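Local coordinates for protein DNA-(apurinic or apyrimidinic site) lyase (Xenopus laevis, PDB 6WCD) that acts as a magnesium-dependent 3'-5' exonuclease and a weak apurinic/apyrimidinic endonuclease in the repair of damaged DNA, at residues D23-D28 and V290-V295. Residues are numbered along the deposited sequence; the frame is centred on the assembly and turned at random.
Sequences DSLDAD and VIMPEV. With BU1 (1,4-butanediol), chain D.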
# COMPACT_ATOMS: atom_id res chain seq x y z
N ASP A 23 7.18 -10.83 -11.93
CA ASP A 23 8.36 -11.67 -11.75
C ASP A 23 9.63 -10.83 -11.67
O ASP A 23 10.54 -11.15 -10.90
CB ASP A 23 8.44 -12.67 -12.89
CG ASP A 23 7.37 -13.79 -12.81
OD1 ASP A 23 6.61 -13.88 -11.83
OD2 ASP A 23 7.31 -14.61 -13.75
N SER A 24 9.72 -9.76 -12.48
CA SER A 24 10.91 -8.94 -12.54
C SER A 24 11.17 -8.19 -11.24
O SER A 24 12.31 -7.83 -10.95
CB SER A 24 10.82 -7.94 -13.70
OG SER A 24 9.98 -6.83 -13.38
N LEU A 25 10.12 -7.93 -10.48
CA LEU A 25 10.24 -7.21 -9.22
C LEU A 25 10.80 -8.10 -8.12
O LEU A 25 11.26 -7.59 -7.08
CB LEU A 25 8.90 -6.64 -8.82
CG LEU A 25 8.36 -5.57 -9.72
CD1 LEU A 25 6.92 -5.28 -9.41
CD2 LEU A 25 9.17 -4.28 -9.56
N ASP A 26 10.76 -9.42 -8.30
CA ASP A 26 11.43 -10.43 -7.46
C ASP A 26 11.09 -10.23 -5.97
O ASP A 26 11.97 -9.95 -5.14
CB ASP A 26 12.95 -10.39 -7.65
CG ASP A 26 13.65 -11.58 -7.02
OD1 ASP A 26 12.99 -12.61 -6.76
OD2 ASP A 26 14.86 -11.47 -6.77
N ALA A 27 9.81 -10.45 -5.64
CA ALA A 27 9.35 -10.29 -4.27
C ALA A 27 8.22 -11.25 -3.94
O ALA A 27 7.50 -11.73 -4.83
CB ALA A 27 8.86 -8.86 -4.01
N ASP A 28 8.05 -11.52 -2.66
CA ASP A 28 7.06 -12.49 -2.22
C ASP A 28 5.68 -11.89 -2.06
O ASP A 28 4.66 -12.61 -2.15
CB ASP A 28 7.46 -13.05 -0.88
CG ASP A 28 8.86 -13.68 -0.94
OD1 ASP A 28 9.86 -13.11 -0.41
OD2 ASP A 28 8.97 -14.72 -1.59
N VAL A 290 14.68 0.19 0.23
CA VAL A 290 15.32 0.88 -0.86
C VAL A 290 14.27 1.43 -1.83
O VAL A 290 13.07 1.09 -1.79
CB VAL A 290 16.29 -0.04 -1.65
CG1 VAL A 290 17.33 -0.68 -0.70
CG2 VAL A 290 15.54 -1.09 -2.38
N ILE A 291 14.76 2.27 -2.73
CA ILE A 291 14.03 2.78 -3.89
C ILE A 291 14.53 1.99 -5.10
O ILE A 291 15.71 1.63 -5.17
CB ILE A 291 14.29 4.29 -4.12
CG1 ILE A 291 14.35 5.07 -2.81
CG2 ILE A 291 13.24 4.88 -5.07
CD1 ILE A 291 13.05 5.06 -2.06
N MET A 292 13.67 1.74 -6.07
CA MET A 292 14.02 1.04 -7.32
C MET A 292 13.85 1.95 -8.54
O MET A 292 12.95 1.76 -9.37
CB MET A 292 13.12 -0.21 -7.46
CG MET A 292 13.13 -1.21 -6.30
SD MET A 292 12.05 -2.64 -6.61
CE MET A 292 13.12 -3.56 -7.73
N PRO A 293 14.70 2.97 -8.69
CA PRO A 293 14.47 3.96 -9.75
C PRO A 293 14.71 3.40 -11.14
O PRO A 293 14.34 4.09 -12.13
CB PRO A 293 15.48 5.07 -9.41
CG PRO A 293 16.49 4.44 -8.66
CD PRO A 293 15.84 3.33 -7.85
N GLU A 294 15.31 2.22 -11.24
CA GLU A 294 15.54 1.59 -12.53
C GLU A 294 14.31 1.01 -13.17
O GLU A 294 14.34 0.70 -14.38
CB GLU A 294 16.60 0.47 -12.39
CG GLU A 294 16.16 -0.82 -11.65
CD GLU A 294 16.09 -0.73 -10.12
OE1 GLU A 294 16.38 0.33 -9.55
OE2 GLU A 294 15.76 -1.78 -9.49
N VAL A 295 13.24 0.81 -12.40
CA VAL A 295 12.04 0.17 -12.92
C VAL A 295 11.18 1.22 -13.60
O VAL A 295 10.69 2.16 -12.94
CB VAL A 295 11.26 -0.51 -11.80
CG1 VAL A 295 9.98 -1.13 -12.32
CG2 VAL A 295 12.11 -1.55 -11.12
C1 BU1 D . 10.02 -18.65 0.63
C2 BU1 D . 9.61 -17.18 0.51
C3 BU1 D . 10.71 -16.23 0.97
C4 BU1 D . 10.56 -15.97 2.46
O5 BU1 D . 9.59 -19.20 1.85
O6 BU1 D . 11.71 -15.42 3.07
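L25 meets M292 and V295 in a small, loose apolar contact between the end of helix 18-25 and the turn that follows edge strand 286-291. The touching atoms are all methyl carbons. CD2 of L25 lies 4.3 Å from CG1 of V295 and 4.4 Å from CE of M292. The two segments together bury 117 Å², both sides summed. The M292 chain runs extended as far as SD (chi2 -179°), then bends at its last torsion (chi3 78°) to bring CE beside the leucine. M292 and V295 are the first and last residues of a type I beta turn, and the CB of each points toward 23-28. The turn is closed by V295 N to M292 O, 3.2 Å.

Both pieces belong to the catalytic domain. It has the DNase I-like fold of the AP/ExoA family, a four-layered alpha/beta sandwich with two beta sheets packed face to face and helices outside. Helix 18-25 leads into strand 29-33, and strand 286-291 closes one edge of the same sheet. D26, with positive phi, ends the helix, and the chain runs on toward strand 29-33. W6 of strand 2-7 touches both L25 and V295, while K304 of strand 303-307 touches M292 and donates NZ to the carbonyls of L25 and D26.

D28 lies further along, away from the methyl contact, at a 1,4-butanediol site. Its carboxylate borders the carbon chain of the diol, with OD2 3.3 Å from C2. OD1 accepts a hydrogen bond from K2 N, and M1 N and Q310 OE1 hydrogen-bond to the diol. With an alanine at this position, K2 N would probably lose its side-chain acceptor and a gap would open beside the diol carbons.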